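Side-chain contacts in 361aa long hypothetical D-aminopeptidase (Pyrococcus horikoshii, PDB 2DRH), which is of unconfirmed function but probably acts as an aminopeptidase of the peptidase S58 (DmpA-like) family: residues 109-112 and 113-117; 191-195 and 196-200; 301-305 and 306-310. All blocks are in the same frame, centred on the assembly; numbering follows the deposited sequence.

Contact 1: residues 109-112 and 113-117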
ATOM      1  N   GLU A 109     -23.944  10.280   9.904  1.00 20.31           N
ATOM      2  CA  GLU A 109     -24.843  10.609  11.001  1.00 21.06           C
ATOM      3  C   GLU A 109     -26.015   9.624  11.051  1.00 22.11           C
ATOM      4  O   GLU A 109     -26.317   9.067  12.102  1.00 20.66           O
ATOM      5  CB  GLU A 109     -25.368  12.033  10.840  1.00 21.04           C
ATOM      6  CG  GLU A 109     -24.307  13.115  11.001  1.00 23.98           C
ATOM      7  CD  GLU A 109     -23.948  13.378  12.453  1.00 25.31           C
ATOM      8  OE1 GLU A 109     -23.690  12.407  13.192  1.00 25.65           O
ATOM      9  OE2 GLU A 109     -23.912  14.562  12.855  1.00 25.77           O
ATOM     10  N   GLY A 110     -26.663   9.415   9.907  1.00 22.99           N
ATOM     11  CA  GLY A 110     -27.794   8.506   9.849  1.00 23.32           C
ATOM     12  C   GLY A 110     -27.416   7.073  10.151  1.00 24.40           C
ATOM     13  O   GLY A 110     -28.107   6.375  10.894  1.00 26.43           O
ATOM     14  N   LEU A 111     -26.314   6.625   9.562  1.00 24.99           N
ATOM     15  CA  LEU A 111     -25.830   5.274   9.778  1.00 24.27           C
ATOM     16  C   LEU A 111     -25.598   5.051  11.271  1.00 25.21           C
ATOM     17  O   LEU A 111     -25.992   4.018  11.831  1.00 25.30           O
ATOM     18  CB  LEU A 111     -24.529   5.059   8.998  1.00 23.42           C
ATOM     19  CG  LEU A 111     -23.849   3.700   9.135  1.00 22.48           C
ATOM     20  CD1 LEU A 111     -24.857   2.581   8.864  1.00 21.85           C
ATOM     21  CD2 LEU A 111     -22.683   3.624   8.165  1.00 20.51           C
ATOM     22  N   LEU A 112     -24.953   6.012  11.920  1.00 24.57           N
ATOM     23  CA  LEU A 112     -24.706   5.890  13.351  1.00 25.74           C
ATOM     24  C   LEU A 112     -26.034   5.849  14.105  1.00 26.26           C
ATOM     25  O   LEU A 112     -26.144   5.177  15.132  1.00 27.11           O
ATOM     26  CB  LEU A 112     -23.855   7.053  13.862  1.00 25.39           C
ATOM     27  CG  LEU A 112     -22.372   7.039  13.482  1.00 26.65           C
ATOM     28  CD1 LEU A 112     -21.691   8.265  14.065  1.00 26.17           C
ATOM     29  CD2 LEU A 112     -21.714   5.768  14.008  1.00 26.68           C
ATOM     30  N   ASP A 113     -27.037   6.567  13.604  1.00 24.61           N
ATOM     31  CA  ASP A 113     -28.340   6.560  14.260  1.00 25.89           C
ATOM     32  C   ASP A 113     -28.827   5.115  14.347  1.00 26.16           C
ATOM     33  O   ASP A 113     -29.265   4.652  15.403  1.00 25.09           O
ATOM     34  CB  ASP A 113     -29.370   7.374  13.469  1.00 24.73           C
ATOM     35  CG  ASP A 113     -29.181   8.876  13.608  1.00 23.24           C
ATOM     36  OD1 ASP A 113     -28.508   9.322  14.562  1.00 22.22           O
ATOM     37  OD2 ASP A 113     -29.731   9.610  12.760  1.00 21.39           O
ATOM     38  N   TYR A 114     -28.747   4.414  13.222  1.00 25.86           N
ATOM     39  CA  TYR A 114     -29.177   3.025  13.145  1.00 26.78           C
ATOM     40  C   TYR A 114     -28.330   2.130  14.047  1.00 26.88           C
ATOM     41  O   TYR A 114     -28.857   1.404  14.888  1.00 26.52           O
ATOM     42  CB  TYR A 114     -29.091   2.529  11.693  1.00 26.36           C
ATOM     43  CG  TYR A 114     -29.440   1.060  11.514  1.00 27.22           C
ATOM     44  CD1 TYR A 114     -30.763   0.615  11.611  1.00 26.20           C
ATOM     45  CD2 TYR A 114     -28.443   0.112  11.275  1.00 26.25           C
ATOM     46  CE1 TYR A 114     -31.083  -0.739  11.478  1.00 24.76           C
ATOM     47  CE2 TYR A 114     -28.752  -1.246  11.141  1.00 26.23           C
ATOM     48  CZ  TYR A 114     -30.073  -1.662  11.242  1.00 25.94           C
ATOM     49  OH  TYR A 114     -30.372  -2.999  11.106  1.00 25.02           O
ATOM     50  N   ILE A 115     -27.015   2.198  13.866  1.00 26.98           N
ATOM     51  CA  ILE A 115     -26.069   1.389  14.627  1.00 26.34           C
ATOM     52  C   ILE A 115     -26.143   1.527  16.143  1.00 27.25           C
ATOM     53  O   ILE A 115     -26.128   0.517  16.859  1.00 26.12           O
ATOM     54  CB  ILE A 115     -24.615   1.677  14.172  1.00 28.03           C
ATOM     55  CG1 ILE A 115     -24.437   1.227  12.717  1.00 29.03           C
ATOM     56  CG2 ILE A 115     -23.618   0.956  15.078  1.00 25.89           C
ATOM     57  CD1 ILE A 115     -23.140   1.693  12.080  1.00 32.41           C
ATOM     58  N   LEU A 116     -26.211   2.757  16.641  1.00 26.93           N
ATOM     59  CA  LEU A 116     -26.271   2.959  18.085  1.00 29.10           C
ATOM     60  C   LEU A 116     -27.590   2.441  18.650  1.00 30.51           C
ATOM     61  O   LEU A 116     -27.659   2.024  19.804  1.00 29.86           O
ATOM     62  CB  LEU A 116     -26.080   4.437  18.438  1.00 27.22           C
ATOM     63  CG  LEU A 116     -24.728   5.031  18.021  1.00 27.09           C
ATOM     64  CD1 LEU A 116     -24.671   6.499  18.400  1.00 26.36           C
ATOM     65  CD2 LEU A 116     -23.602   4.268  18.687  1.00 26.56           C
ATOM     66  N   GLU A 117     -28.632   2.469  17.825  1.00 31.87           N
ATOM     67  CA  GLU A 117     -29.937   1.973  18.236  1.00 34.01           C
ATOM     68  C   GLU A 117     -29.861   0.467  18.441  1.00 33.86           C
ATOM     69  O   GLU A 117     -30.391  -0.062  19.414  1.00 33.28           O
ATOM     70  CB  GLU A 117     -30.991   2.278  17.169  1.00 35.92           C
ATOM     71  CG  GLU A 117     -31.624   3.642  17.293  1.00 40.49           C
ATOM     72  CD  GLU A 117     -32.319   3.830  18.626  1.00 43.80           C
ATOM     73  OE1 GLU A 117     -33.169   2.980  18.981  1.00 44.28           O
ATOM     74  OE2 GLU A 117     -32.015   4.829  19.317  1.00 45.63           O
TER

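Contact 2: residues 191-195 and 196-200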
ATOM      1  N   ILE A 191     -22.450 -17.671 -11.197  1.00 27.29           N
ATOM      2  CA  ILE A 191     -22.281 -18.900 -10.431  1.00 26.48           C
ATOM      3  C   ILE A 191     -21.026 -19.587 -10.940  1.00 25.89           C
ATOM      4  O   ILE A 191     -20.782 -19.605 -12.143  1.00 27.29           O
ATOM      5  CB  ILE A 191     -23.479 -19.853 -10.640  1.00 28.01           C
ATOM      6  CG1 ILE A 191     -24.765 -19.188 -10.148  1.00 28.82           C
ATOM      7  CG2 ILE A 191     -23.237 -21.168  -9.913  1.00 27.63           C
ATOM      8  CD1 ILE A 191     -24.755 -18.849  -8.675  1.00 29.15           C
ATOM      9  N   VAL A 192     -20.227 -20.142 -10.035  1.00 26.17           N
ATOM     10  CA  VAL A 192     -19.002 -20.838 -10.432  1.00 26.61           C
ATOM     11  C   VAL A 192     -18.810 -22.095  -9.589  1.00 27.59           C
ATOM     12  O   VAL A 192     -19.110 -22.106  -8.391  1.00 29.35           O
ATOM     13  CB  VAL A 192     -17.740 -19.932 -10.269  1.00 26.03           C
ATOM     14  CG1 VAL A 192     -18.003 -18.554 -10.872  1.00 26.45           C
ATOM     15  CG2 VAL A 192     -17.356 -19.806  -8.802  1.00 22.04           C
ATOM     16  N   GLU A 193     -18.312 -23.159 -10.211  1.00 28.11           N
ATOM     17  CA  GLU A 193     -18.082 -24.389  -9.469  1.00 30.15           C
ATOM     18  C   GLU A 193     -16.594 -24.601  -9.262  1.00 28.71           C
ATOM     19  O   GLU A 193     -15.823 -24.634 -10.220  1.00 28.71           O
ATOM     20  CB  GLU A 193     -18.689 -25.601 -10.193  1.00 31.06           C
ATOM     21  CG  GLU A 193     -18.538 -26.889  -9.392  1.00 36.05           C
ATOM     22  CD  GLU A 193     -19.345 -28.047  -9.954  1.00 39.29           C
ATOM     23  OE1 GLU A 193     -20.593 -28.009  -9.878  1.00 39.86           O
ATOM     24  OE2 GLU A 193     -18.726 -28.999 -10.471  1.00 41.92           O
ATOM     25  N   ILE A 194     -16.195 -24.727  -8.001  1.00 28.38           N
ATOM     26  CA  ILE A 194     -14.796 -24.934  -7.658  1.00 28.44           C
ATOM     27  C   ILE A 194     -14.646 -26.193  -6.808  1.00 29.38           C
ATOM     28  O   ILE A 194     -15.134 -26.261  -5.680  1.00 27.81           O
ATOM     29  CB  ILE A 194     -14.230 -23.725  -6.888  1.00 27.18           C
ATOM     30  CG1 ILE A 194     -14.308 -22.471  -7.766  1.00 27.57           C
ATOM     31  CG2 ILE A 194     -12.793 -23.993  -6.478  1.00 25.78           C
ATOM     32  CD1 ILE A 194     -13.920 -21.200  -7.043  1.00 27.52           C
ATOM     33  N   GLU A 195     -13.963 -27.185  -7.367  1.00 31.69           N
ATOM     34  CA  GLU A 195     -13.747 -28.454  -6.686  1.00 33.21           C
ATOM     35  C   GLU A 195     -15.068 -29.054  -6.218  1.00 32.80           C
ATOM     36  O   GLU A 195     -15.254 -29.336  -5.037  1.00 31.63           O
ATOM     37  CB  GLU A 195     -12.802 -28.270  -5.493  1.00 34.32           C
ATOM     38  CG  GLU A 195     -11.372 -27.894  -5.876  1.00 36.35           C
ATOM     39  CD  GLU A 195     -10.765 -28.845  -6.894  1.00 38.48           C
ATOM     40  OE1 GLU A 195     -11.017 -28.674  -8.106  1.00 41.23           O
ATOM     41  OE2 GLU A 195     -10.043 -29.775  -6.485  1.00 40.18           O
ATOM     42  N   GLY A 196     -15.990 -29.224  -7.161  1.00 34.30           N
ATOM     43  CA  GLY A 196     -17.284 -29.806  -6.855  1.00 37.14           C
ATOM     44  C   GLY A 196     -18.197 -29.004  -5.949  1.00 38.43           C
ATOM     45  O   GLY A 196     -19.072 -29.572  -5.297  1.00 40.54           O
ATOM     46  N   LYS A 197     -18.011 -27.690  -5.900  1.00 38.74           N
ATOM     47  CA  LYS A 197     -18.856 -26.849  -5.060  1.00 38.23           C
ATOM     48  C   LYS A 197     -19.298 -25.591  -5.794  1.00 36.75           C
ATOM     49  O   LYS A 197     -18.514 -24.962  -6.506  1.00 35.37           O
ATOM     50  CB  LYS A 197     -18.119 -26.470  -3.772  1.00 40.80           C
ATOM     51  CG  LYS A 197     -17.731 -27.666  -2.918  1.00 45.63           C
ATOM     52  CD  LYS A 197     -18.951 -28.520  -2.585  1.00 48.13           C
ATOM     53  CE  LYS A 197     -18.559 -29.806  -1.879  1.00 49.37           C
ATOM     54  NZ  LYS A 197     -19.745 -30.676  -1.618  1.00 50.46           N
ATOM     55  N   LYS A 198     -20.564 -25.231  -5.624  1.00 34.29           N
ATOM     56  CA  LYS A 198     -21.094 -24.046  -6.270  1.00 34.83           C
ATOM     57  C   LYS A 198     -20.921 -22.823  -5.384  1.00 32.41           C
ATOM     58  O   LYS A 198     -21.185 -22.866  -4.183  1.00 31.05           O
ATOM     59  CB  LYS A 198     -22.578 -24.233  -6.599  1.00 37.52           C
ATOM     60  CG  LYS A 198     -22.859 -25.259  -7.689  1.00 40.65           C
ATOM     61  CD  LYS A 198     -24.358 -25.400  -7.929  1.00 43.85           C
ATOM     62  CE  LYS A 198     -24.660 -26.390  -9.044  1.00 44.38           C
ATOM     63  NZ  LYS A 198     -24.057 -25.964 -10.340  1.00 46.97           N
ATOM     64  N   TYR A 199     -20.457 -21.735  -5.984  1.00 30.25           N
ATOM     65  CA  TYR A 199     -20.274 -20.483  -5.260  1.00 26.97           C
ATOM     66  C   TYR A 199     -20.856 -19.374  -6.128  1.00 26.60           C
ATOM     67  O   TYR A 199     -20.781 -19.427  -7.358  1.00 25.38           O
ATOM     68  CB  TYR A 199     -18.791 -20.206  -4.998  1.00 25.64           C
ATOM     69  CG  TYR A 199     -18.108 -21.191  -4.075  1.00 23.47           C
ATOM     70  CD1 TYR A 199     -18.423 -21.240  -2.718  1.00 23.10           C
ATOM     71  CD2 TYR A 199     -17.133 -22.066  -4.558  1.00 22.80           C
ATOM     72  CE1 TYR A 199     -17.781 -22.134  -1.862  1.00 23.13           C
ATOM     73  CE2 TYR A 199     -16.491 -22.963  -3.714  1.00 22.79           C
ATOM     74  CZ  TYR A 199     -16.815 -22.991  -2.367  1.00 23.46           C
ATOM     75  OH  TYR A 199     -16.158 -23.862  -1.520  1.00 22.42           O
ATOM     76  N   THR A 200     -21.438 -18.374  -5.481  1.00 25.44           N
ATOM     77  CA  THR A 200     -22.030 -17.255  -6.194  1.00 24.63           C
ATOM     78  C   THR A 200     -21.222 -15.974  -5.986  1.00 24.62           C
ATOM     79  O   THR A 200     -20.725 -15.706  -4.883  1.00 25.24           O
ATOM     80  CB  THR A 200     -23.463 -16.995  -5.702  1.00 26.03           C
ATOM     81  OG1 THR A 200     -24.239 -18.194  -5.831  1.00 29.06           O
ATOM     82  CG2 THR A 200     -24.110 -15.882  -6.507  1.00 27.16           C
TER
HETATM   83  O   HOH W   1     -15.728 -28.695  -9.591  1.00 37.04           O
HETATM   84  O   HOH W   2     -14.871 -25.774  -2.858  1.00 50.88           O

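Contact 3: residues 301-305 and 306-310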
ATOM      1  N   LYS A 301     -12.527 -20.438   7.399  1.00 21.99           N
ATOM      2  CA  LYS A 301     -12.658 -21.318   6.243  1.00 22.56           C
ATOM      3  C   LYS A 301     -12.130 -20.491   5.080  1.00 22.68           C
ATOM      4  O   LYS A 301     -12.454 -19.310   4.971  1.00 18.81           O
ATOM      5  CB  LYS A 301     -14.124 -21.676   5.979  1.00 24.25           C
ATOM      6  CG  LYS A 301     -14.777 -22.544   7.052  1.00 28.69           C
ATOM      7  CD  LYS A 301     -16.254 -22.781   6.740  1.00 31.59           C
ATOM      8  CE  LYS A 301     -17.003 -21.455   6.614  1.00 34.49           C
ATOM      9  NZ  LYS A 301     -18.462 -21.619   6.358  1.00 36.00           N
ATOM     10  N   ALA A 302     -11.326 -21.104   4.218  1.00 22.75           N
ATOM     11  CA  ALA A 302     -10.767 -20.384   3.086  1.00 23.25           C
ATOM     12  C   ALA A 302     -10.276 -21.289   1.964  1.00 23.23           C
ATOM     13  O   ALA A 302      -9.641 -22.317   2.200  1.00 24.98           O
ATOM     14  CB  ALA A 302      -9.623 -19.492   3.561  1.00 24.49           C
ATOM     15  N   LEU A 303     -10.575 -20.886   0.738  1.00 22.32           N
ATOM     16  CA  LEU A 303     -10.151 -21.623  -0.441  1.00 24.28           C
ATOM     17  C   LEU A 303      -8.684 -21.333  -0.711  1.00 24.79           C
ATOM     18  O   LEU A 303      -8.226 -20.203  -0.535  1.00 24.96           O
ATOM     19  CB  LEU A 303     -10.966 -21.189  -1.660  1.00 24.65           C
ATOM     20  CG  LEU A 303     -12.468 -21.482  -1.654  1.00 28.08           C
ATOM     21  CD1 LEU A 303     -13.147 -20.674  -2.740  1.00 27.81           C
ATOM     22  CD2 LEU A 303     -12.702 -22.972  -1.857  1.00 28.21           C
ATOM     23  N   PRO A 304      -7.921 -22.351  -1.132  1.00 25.15           N
ATOM     24  CA  PRO A 304      -6.504 -22.126  -1.420  1.00 24.88           C
ATOM     25  C   PRO A 304      -6.421 -21.238  -2.655  1.00 24.67           C
ATOM     26  O   PRO A 304      -7.155 -21.446  -3.619  1.00 25.49           O
ATOM     27  CB  PRO A 304      -5.979 -23.535  -1.680  1.00 25.36           C
ATOM     28  CG  PRO A 304      -7.178 -24.227  -2.264  1.00 27.33           C
ATOM     29  CD  PRO A 304      -8.286 -23.762  -1.355  1.00 25.45           C
ATOM     30  N   ASP A 305      -5.536 -20.248  -2.627  1.00 22.40           N
ATOM     31  CA  ASP A 305      -5.394 -19.328  -3.750  1.00 22.24           C
ATOM     32  C   ASP A 305      -5.270 -19.984  -5.116  1.00 20.45           C
ATOM     33  O   ASP A 305      -5.692 -19.423  -6.120  1.00 19.72           O
ATOM     34  CB  ASP A 305      -4.201 -18.398  -3.510  1.00 20.47           C
ATOM     35  CG  ASP A 305      -4.482 -17.383  -2.431  1.00 20.50           C
ATOM     36  OD1 ASP A 305      -5.332 -16.502  -2.660  1.00 23.13           O
ATOM     37  OD2 ASP A 305      -3.870 -17.468  -1.347  1.00 25.28           O
ATOM     38  N   SER A 306      -4.707 -21.184  -5.155  1.00 22.86           N
ATOM     39  CA  SER A 306      -4.522 -21.891  -6.419  1.00 22.79           C
ATOM     40  C   SER A 306      -5.827 -22.289  -7.110  1.00 23.19           C
ATOM     41  O   SER A 306      -5.821 -22.637  -8.294  1.00 24.08           O
ATOM     42  CB  SER A 306      -3.678 -23.149  -6.198  1.00 24.88           C
ATOM     43  OG  SER A 306      -4.405 -24.112  -5.455  1.00 25.39           O
ATOM     44  N   VAL A 307      -6.945 -22.239  -6.394  1.00 20.79           N
ATOM     45  CA  VAL A 307      -8.212 -22.624  -7.011  1.00 21.85           C
ATOM     46  C   VAL A 307      -9.240 -21.504  -7.160  1.00 22.08           C
ATOM     47  O   VAL A 307     -10.389 -21.769  -7.518  1.00 21.85           O
ATOM     48  CB  VAL A 307      -8.891 -23.785  -6.227  1.00 21.70           C
ATOM     49  CG1 VAL A 307      -7.898 -24.921  -6.007  1.00 21.25           C
ATOM     50  CG2 VAL A 307      -9.437 -23.280  -4.911  1.00 19.14           C
ATOM     51  N   ILE A 308      -8.844 -20.254  -6.924  1.00 21.57           N
ATOM     52  CA  ILE A 308      -9.817 -19.170  -7.010  1.00 22.76           C
ATOM     53  C   ILE A 308      -9.872 -18.299  -8.260  1.00 22.77           C
ATOM     54  O   ILE A 308     -10.582 -17.291  -8.270  1.00 24.54           O
ATOM     55  CB  ILE A 308      -9.701 -18.242  -5.789  1.00 24.56           C
ATOM     56  CG1 ILE A 308      -8.334 -17.554  -5.778  1.00 23.10           C
ATOM     57  CG2 ILE A 308      -9.907 -19.045  -4.511  1.00 24.65           C
ATOM     58  CD1 ILE A 308      -8.097 -16.709  -4.536  1.00 21.22           C
ATOM     59  N   SER A 309      -9.156 -18.672  -9.314  1.00 21.94           N
ATOM     60  CA  SER A 309      -9.175 -17.868 -10.536  1.00 20.74           C
ATOM     61  C   SER A 309     -10.592 -17.724 -11.098  1.00 21.64           C
ATOM     62  O   SER A 309     -10.949 -16.671 -11.646  1.00 19.15           O
ATOM     63  CB  SER A 309      -8.226 -18.460 -11.580  1.00 20.52           C
ATOM     64  OG  SER A 309      -6.881 -18.346 -11.140  1.00 16.99           O
ATOM     65  N   PRO A 310     -11.425 -18.780 -10.971  1.00 21.28           N
ATOM     66  CA  PRO A 310     -12.792 -18.684 -11.478  1.00 18.66           C
ATOM     67  C   PRO A 310     -13.527 -17.530 -10.794  1.00 18.36           C
ATOM     68  O   PRO A 310     -14.326 -16.835 -11.424  1.00 19.19           O
ATOM     69  CB  PRO A 310     -13.382 -20.046 -11.120  1.00 21.56           C
ATOM     70  CG  PRO A 310     -12.211 -20.946 -11.280  1.00 20.97           C
ATOM     71  CD  PRO A 310     -11.119 -20.171 -10.583  1.00 19.73           C
TER

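Contact 1: residues 109-112 and 113-117
L111 and I115, one helical turn apart, form the tightly packed side of this piece of helix 104-118. Their side chains cross at a slant, with CD1 of I115 set against CG of L111 at 3.6 Å and 3.8 Å from its CD1. L111 places CG anti to its backbone N (chi1 178°), which carries the branched end along the helix to meet the isoleucine. Branched aliphatic residues suit this face, because it is buried against P95, P131 and T94. Beneath them the backbone bond from I115 N to L111 O is 2.9 Å long and essentially straight, at 179°.

The looser part is Y114, which rests little more than its CB on L111 O, 3.4 Å away; its ring leads off from the turn toward I158. D113 is partly exposed but tied by charge. With CG beside its own backbone N (chi1 -75°), its carboxylate folds back along the preceding turn, CG 3.2 Å from E109 O. OD1 and E109 O, 3.3 Å apart, are both acceptors and cannot bond each other; OD1 instead takes salt bridges from R151 and from R147 of the second subunit. E109 also pairs with that R147, and its OE2 is hydrogen-bonded to T106 OG1 of the second subunit. An asparagine in place of D113 would probably leave R151, and in part R147 of the second subunit, without the negative charge that faces them. That E109 and D113 share this arginine suggests that charge pairing contributes to the interface.

Contact 2: residues 191-195 and 196-200
Y199 meets I194 with the edge of its ring: CE2 lies 4.0 Å from I194 CB, which sits near the ring plane, and the two side chains cross at about a right angle. A water, also in that plane, is bonded to Y199 OH at 2.7 Å and donates to I194 O at 2.9 Å, so the phenol oxygen and a turn carbonyl are both satisfied. On the same face V192 adds CG2, 4.1 Å from Y199 CB.

The other face carries I191 with T200, where CD1 of I191 lies 3.7 Å from CG2 of T200, and E193 with K198. E193 is extended, its CG opposite the backbone N (chi1 -176°), which carries the carboxylate out toward G196 and K198. A second water donates to its OE2 at 3.1 Å; OE1 stays 4.0 Å from K198 NZ, too far for a salt bridge.

These side chains are set by the backbone of a beta hairpin. V192 and Y199 form a hydrogen-bonded antiparallel pair, with both bonds 2.8 Å, and I194 N to K197 O closes the ladder before a two-residue turn close to type I'. E195 and G196 both take positive phi, a conformation that costs glycine little.

Further out, L311 and A314 of helix 309-328 pack on V192, while Y199 touches P249 of its own chain and V297 of the third subunit. The chemistry is two-sided: valine, isoleucine and an aromatic ring bury one face, and charged residues suit the wetter face near the turn, where water and neighbouring but unbridged charges lie.

Contact 3: residues 301-305 and 306-310
P304 and V307 cross at a slant, the proline ring presenting CG to the valine CG2 at 3.6 Å. L303 and I308 also meet obliquely, CB of the leucine lying 3.7 Å from CG2 of the isoleucine. D305 and I308, by contrast, run side by side and point the same way, so that CD1 of I308 lies 3.3 Å from OD1 of D305 and 3.8 Å from its CA. I308 owes this to a chi1 of 64°, which tucks CG1 between its backbone N and carbonyl carbon, 3.3 Å from D305 O, and leaves CG2 for L303.

The chain can fold so compactly because it makes a 3-10 turn. V307 N gives a straight bond to P304 O of 2.9 Å, though it approaches 36° above the carbonyl plane; the following bond, I308 N to D305 O, is weak. Proline suits the start of the turn, where its rigid ring offers an apolar flank.

The carboxylate of D305 is held by R257, R253 and Q254 of helix 252-268, and S309 OG bonds to N275 N of the fourth subunit. The isoleucine methyl thus lies against the very carboxylate oxygen that R257 and Q254 hold, so charge pairing and apolar packing meet just before helix 309-328.

The three contacts follow in series along the chain, but in space they fall into two groups. Contact 1 stands apart on helix 104-118, in the beta-alpha-beta unit with strands 96-100 and 132-136; its centre is about 37 Å from that of contact 2 and about 36 Å from that of contact 3. Contacts 2 and 3, with centres about 11 Å apart, touch: I194 CG2 lies 3.4 Å from V307 O. The hairpin of strands 184-193 and 198-207 thus packs on the link between strand 298-302 and helix 309-328. Contact 1 faces the second subunit, whereas contacts 2 and 3 share the third and contact 3 also meets the fourth, so separate regions serve different interfaces.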